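Local coordinates for protein oxidoreductase (Bordetella pertussis, PDB 3Q2K) that probably oxidises a UDP-linked N-acetylglucosaminuronic acid with the help of bound NAD, a step toward a diacetamido-dideoxy-mannuronic acid sugar, at residues I31-V36 with N327-L332; G47-H52 with A56-I61. All coordinates share one frame; numbering follows the deposited sequence.

Contact 1: residues I31-V36 with N327-L332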
loop_
_atom_site.group_PDB
_atom_site.type_symbol
_atom_site.label_atom_id
_atom_site.label_comp_id
_atom_site.label_asym_id
_atom_site.label_seq_id
_atom_site.Cartn_x
_atom_site.Cartn_y
_atom_site.Cartn_z
ATOM N N ILE C 31 -51.643 -19.492 7.246
ATOM C CA ILE C 31 -50.805 -18.332 6.965
ATOM C C ILE C 31 -51.222 -17.726 5.626
ATOM O O ILE C 31 -51.288 -18.440 4.626
ATOM C CB ILE C 31 -49.323 -18.752 6.837
ATOM C CG1 ILE C 31 -48.789 -19.262 8.178
ATOM C CG2 ILE C 31 -48.444 -17.567 6.432
ATOM C CD1 ILE C 31 -48.619 -18.140 9.186
ATOM N N ARG C 32 -51.414 -16.409 5.596
ATOM C CA ARG C 32 -51.609 -15.683 4.343
ATOM C C ARG C 32 -50.343 -15.072 3.733
ATOM O O ARG C 32 -49.803 -14.082 4.234
ATOM C CB ARG C 32 -52.614 -14.547 4.539
ATOM C CG ARG C 32 -54.078 -14.892 4.294
ATOM C CD ARG C 32 -54.877 -15.223 5.548
ATOM N NE ARG C 32 -55.148 -14.066 6.398
ATOM C CZ ARG C 32 -56.216 -13.930 7.180
ATOM N NH1 ARG C 32 -57.158 -14.862 7.223
ATOM N NH2 ARG C 32 -56.369 -12.844 7.923
ATOM N N PHE C 33 -49.899 -15.634 2.613
ATOM C CA PHE C 33 -48.723 -15.186 1.870
ATOM C C PHE C 33 -49.061 -14.299 0.679
ATOM O O PHE C 33 -50.040 -14.540 -0.024
ATOM C CB PHE C 33 -47.993 -16.360 1.218
ATOM C CG PHE C 33 -47.102 -17.126 2.146
ATOM C CD1 PHE C 33 -45.867 -16.629 2.511
ATOM C CD2 PHE C 33 -47.491 -18.366 2.612
ATOM C CE1 PHE C 33 -45.042 -17.362 3.335
ATOM C CE2 PHE C 33 -46.674 -19.099 3.442
ATOM C CZ PHE C 33 -45.451 -18.592 3.805
ATOM N N GLY C 34 -48.190 -13.336 0.404
ATOM C CA GLY C 34 -48.298 -12.528 -0.804
ATOM C C GLY C 34 -47.022 -12.704 -1.598
ATOM O O GLY C 34 -45.939 -12.746 -1.016
ATOM N N LEU C 35 -47.161 -12.829 -2.914
ATOM C CA LEU C 35 -46.015 -12.955 -3.805
ATOM C C LEU C 35 -45.799 -11.685 -4.622
ATOM O O LEU C 35 -46.720 -11.168 -5.256
ATOM C CB LEU C 35 -46.205 -14.163 -4.723
ATOM C CG LEU C 35 -45.095 -14.396 -5.751
ATOM C CD1 LEU C 35 -43.802 -14.697 -5.031
ATOM C CD2 LEU C 35 -45.431 -15.571 -6.665
ATOM N N VAL C 36 -44.578 -11.162 -4.567
ATOM C CA VAL C 36 -44.206 -9.950 -5.299
ATOM C C VAL C 36 -43.189 -10.322 -6.377
ATOM O O VAL C 36 -42.058 -10.711 -6.078
ATOM C CB VAL C 36 -43.562 -8.939 -4.341
ATOM C CG1 VAL C 36 -43.252 -7.619 -5.040
ATOM C CG2 VAL C 36 -44.456 -8.762 -3.121
ATOM N N ASN C 327 -39.982 -24.760 6.983
ATOM C CA ASN C 327 -39.346 -24.027 8.072
ATOM C C ASN C 327 -39.951 -22.639 8.292
ATOM O O ASN C 327 -40.201 -22.228 9.427
ATOM C CB ASN C 327 -37.836 -23.971 7.805
ATOM C CG ASN C 327 -37.122 -22.941 8.658
ATOM O OD1 ASN C 327 -36.552 -21.974 8.155
ATOM N ND2 ASN C 327 -37.171 -23.134 9.969
ATOM N N VAL C 328 -40.191 -21.902 7.212
ATOM C CA VAL C 328 -40.852 -20.604 7.305
ATOM C C VAL C 328 -42.209 -20.695 8.003
ATOM O O VAL C 328 -42.512 -19.956 8.942
ATOM C CB VAL C 328 -41.081 -20.058 5.884
ATOM C CG1 VAL C 328 -41.854 -18.754 5.910
ATOM C CG2 VAL C 328 -39.748 -19.853 5.182
ATOM N N ILE C 329 -43.021 -21.646 7.554
ATOM C CA ILE C 329 -44.352 -21.859 8.110
ATOM C C ILE C 329 -44.270 -22.219 9.591
ATOM O O ILE C 329 -44.959 -21.599 10.404
ATOM C CB ILE C 329 -45.101 -22.952 7.322
ATOM C CG1 ILE C 329 -45.319 -22.557 5.858
ATOM C CG2 ILE C 329 -46.440 -23.241 7.981
ATOM C CD1 ILE C 329 -46.059 -23.632 5.061
ATOM N N ASN C 330 -43.435 -23.197 9.941
ATOM C CA ASN C 330 -43.109 -23.493 11.338
ATOM C C ASN C 330 -42.744 -22.242 12.125
ATOM O O ASN C 330 -43.406 -21.930 13.112
ATOM C CB ASN C 330 -41.986 -24.521 11.506
ATOM C CG ASN C 330 -42.361 -25.870 10.944
ATOM O OD1 ASN C 330 -43.542 -26.154 10.755
ATOM N ND2 ASN C 330 -41.367 -26.701 10.660
ATOM N N CYS C 331 -41.721 -21.523 11.673
ATOM C CA CYS C 331 -41.312 -20.309 12.364
ATOM C C CYS C 331 -42.484 -19.343 12.532
ATOM O O CYS C 331 -42.700 -18.736 13.583
ATOM C CB CYS C 331 -40.134 -19.645 11.642
ATOM S SG CYS C 331 -39.909 -17.982 12.293
ATOM N N LEU C 332 -43.268 -19.176 11.475
ATOM C CA LEU C 332 -44.388 -18.251 11.596
ATOM C C LEU C 332 -45.483 -18.776 12.516
ATOM O O LEU C 332 -46.253 -18.005 13.093
ATOM C CB LEU C 332 -44.996 -18.018 10.221
ATOM C CG LEU C 332 -44.053 -17.120 9.430
ATOM C CD1 LEU C 332 -44.780 -16.926 8.113
ATOM C CD2 LEU C 332 -43.826 -15.818 10.185
#
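The aromatic ring of F33 meets segment 327-332 of helix 321-333 at its edge: CG1 of V328 and CG1 of I329 both lie near the ring plane, the former 4.2 Å from F33 CZ and the latter 4.4 Å from F33 CE2. One face of the same ring carries CG2 of I31, 3.8 Å above the plane and displaced toward the rim. F33 and I31 belong to the first strand of the NAD-binding Rossmann fold, in the middle of its parallel sheet, whereas V328, I329 and L332 sit on a late helix that the chain sends back from its C-terminal half. The axes of the two segments, at 127° between their N-to-C directions, come within 10.5 Å at their closest, a separation bridged by side chains alone, without a hydrogen bond. With CG opposite the carbonyl carbon (chi1 -80°), the ring end of F33 comes closer to the helix than CB does. Y325, one turn before I329, adds an edge-to-face contact with the ring. At the start of the strand I31 and L332 cross at about a right angle; I31 CG2 is 4.1 Å from L332 CD1, and I31 CD1 rests 3.8 Å from L332 CB.

Contact 2: residues G47-H52 with A56-I61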
loop_
_atom_site.group_PDB
_atom_site.type_symbol
_atom_site.label_atom_id
_atom_site.label_comp_id
_atom_site.label_asym_id
_atom_site.label_seq_id
_atom_site.Cartn_x
_atom_site.Cartn_y
_atom_site.Cartn_z
ATOM N N GLY C 47 -46.110 -22.985 -6.293
ATOM C CA GLY C 47 -46.219 -24.411 -6.017
ATOM C C GLY C 47 -45.700 -24.936 -4.693
ATOM O O GLY C 47 -46.087 -26.010 -4.230
ATOM N N ALA C 48 -44.785 -24.210 -4.063
ATOM C CA ALA C 48 -44.309 -24.696 -2.775
ATOM C C ALA C 48 -45.416 -24.349 -1.790
ATOM O O ALA C 48 -45.772 -25.162 -0.936
ATOM C CB ALA C 48 -42.992 -24.059 -2.360
ATOM N N ILE C 49 -45.962 -23.146 -1.931
ATOM C CA ILE C 49 -46.976 -22.686 -0.986
ATOM C C ILE C 49 -48.177 -23.624 -1.033
ATOM O O ILE C 49 -48.702 -24.035 0.002
ATOM C CB ILE C 49 -47.452 -21.256 -1.267
ATOM C CG1 ILE C 49 -46.386 -20.278 -0.767
ATOM C CG2 ILE C 49 -48.771 -21.036 -0.539
ATOM C CD1 ILE C 49 -46.422 -18.889 -1.374
ATOM N N ALA C 50 -48.565 -23.962 -2.258
ATOM C CA ALA C 50 -49.675 -24.862 -2.553
ATOM C C ALA C 50 -49.363 -26.259 -2.033
ATOM O O ALA C 50 -50.258 -27.034 -1.706
ATOM C CB ALA C 50 -49.947 -24.897 -4.052
ATOM N N GLN C 51 -48.083 -26.591 -1.920
ATOM C CA GLN C 51 -47.737 -27.892 -1.369
ATOM C C GLN C 51 -47.952 -27.888 0.145
ATOM O O GLN C 51 -47.818 -28.920 0.794
ATOM C CB GLN C 51 -46.297 -28.239 -1.743
ATOM C CG GLN C 51 -46.122 -29.682 -2.173
ATOM C CD GLN C 51 -45.279 -29.800 -3.424
ATOM O OE1 GLN C 51 -44.153 -30.282 -3.348
ATOM N NE2 GLN C 51 -45.792 -29.343 -4.562
ATOM N N HIS C 52 -48.312 -26.746 0.723
ATOM C CA HIS C 52 -48.666 -26.714 2.138
ATOM C C HIS C 52 -50.055 -26.118 2.325
ATOM O O HIS C 52 -50.312 -25.472 3.341
ATOM C CB HIS C 52 -47.656 -25.886 2.932
ATOM C CG HIS C 52 -46.272 -26.456 2.927
ATOM N ND1 HIS C 52 -45.767 -27.196 3.972
ATOM C CD2 HIS C 52 -45.291 -26.405 1.995
ATOM C CE1 HIS C 52 -44.539 -27.587 3.681
ATOM N NE2 HIS C 52 -44.225 -27.118 2.486
ATOM N N ALA C 56 -50.959 -22.948 4.814
ATOM C CA ALA C 56 -50.688 -21.663 4.193
ATOM C C ALA C 56 -51.538 -21.564 2.937
ATOM O O ALA C 56 -51.909 -22.563 2.315
ATOM C CB ALA C 56 -49.209 -21.552 3.835
ATOM N N GLU C 57 -51.800 -20.315 2.572
ATOM C CA GLU C 57 -52.365 -20.068 1.257
ATOM C C GLU C 57 -51.867 -18.748 0.688
ATOM O O GLU C 57 -51.571 -17.817 1.441
ATOM C CB GLU C 57 -53.885 -19.951 1.373
ATOM C CG GLU C 57 -54.382 -19.135 2.563
ATOM C CD GLU C 57 -55.899 -19.036 2.632
ATOM O OE1 GLU C 57 -56.412 -18.016 3.148
ATOM O OE2 GLU C 57 -56.562 -19.981 2.149
ATOM N N LEU C 58 -51.874 -18.716 -0.641
ATOM C CA LEU C 58 -51.478 -17.577 -1.459
ATOM C C LEU C 58 -52.719 -16.759 -1.797
ATOM O O LEU C 58 -53.642 -17.249 -2.440
ATOM C CB LEU C 58 -50.737 -18.074 -2.709
ATOM C CG LEU C 58 -50.174 -17.149 -3.791
ATOM C CD1 LEU C 58 -49.050 -16.287 -3.242
ATOM C CD2 LEU C 58 -49.712 -17.967 -4.989
ATOM N N VAL C 59 -52.735 -15.486 -1.422
ATOM C CA VAL C 59 -53.986 -14.745 -1.463
ATOM C C VAL C 59 -53.827 -13.582 -2.428
ATOM O O VAL C 59 -54.808 -13.030 -2.936
ATOM C CB VAL C 59 -54.316 -14.182 -0.066
ATOM C CG1 VAL C 59 -55.432 -13.148 -0.152
ATOM C CG2 VAL C 59 -54.699 -15.316 0.882
ATOM N N GLU C 60 -52.564 -13.239 -2.658
ATOM C CA GLU C 60 -52.266 -12.005 -3.382
ATOM C C GLU C 60 -51.035 -12.190 -4.250
ATOM O O GLU C 60 -50.189 -13.031 -3.937
ATOM C CB GLU C 60 -51.986 -10.847 -2.425
ATOM C CG GLU C 60 -53.216 -10.234 -1.771
ATOM C CD GLU C 60 -52.954 -9.673 -0.384
ATOM O OE1 GLU C 60 -51.943 -8.969 -0.175
ATOM O OE2 GLU C 60 -53.784 -9.930 0.513
ATOM N N ILE C 61 -50.957 -11.379 -5.302
ATOM C CA ILE C 61 -49.837 -11.434 -6.234
ATOM C C ILE C 61 -49.683 -10.025 -6.792
ATOM O O ILE C 61 -50.635 -9.255 -6.918
ATOM C CB ILE C 61 -50.075 -12.476 -7.346
ATOM C CG1 ILE C 61 -51.405 -12.173 -8.036
ATOM C CG2 ILE C 61 -50.122 -13.893 -6.788
ATOM C CD1 ILE C 61 -51.661 -13.050 -9.236
#
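I49 and L58 lie across one another at roughly a right angle, their ends meeting where I49 CD1 comes within 4.1 Å of L58 CD1. The two branches of I49 share the work. While CD1 reaches the leucine methyl, I49 CG2, set opposite the backbone N of its own residue, lies against the strand backbone, 3.9 Å from L58 N. The distance from I49 CG2 to E57 C is 4.0 Å. A looser touch, 4.4 Å, joins I49 CG2 to A56 CB. The CB bonds of A56 and L58 are directed at segment 47-52 and that of E57 away from it, the alternation of an extended strand. This is the second half of a beta-alpha-beta unit, in which helix 42-50 packs on the sheet and the chain turns sharply into strand 56-62, beside strand 31-36. The turn is closed by a backbone bond from A56 N to H52 O, 3.0 Å long and bent to 141° at the hydrogen. H52 directs its imidazole elsewhere: ND1 is hydrogen-bonded to R55 and NE2 to the carbonyl oxygen of P322, tying the turn to the start of helix 321-333. A48 O lies in the plane of that ring, at its edge.

Contacts 1 and 2 are built on adjacent strands of one Rossmann sheet. They lie side by side, their centres 8 Å apart, and strands 31-36 and 56-62 are joined by backbone pairing: I31 O is 2.8 Å from E57 N and F33 N 3.0 Å from E57 O, both probable hydrogen bonds. Contact 1 is buried, purely apolar and long-range, joining segments 291 residues apart; contact 2 is only partly buried, local, and adds a backbone bond to its apolar core. Nested in the chain loop that contact 1 closes, contact 2 also meets the late helix, with I329 CD1 packed 3.5 Å from H52 CB, while the F33 side chain touches both I49 and A56.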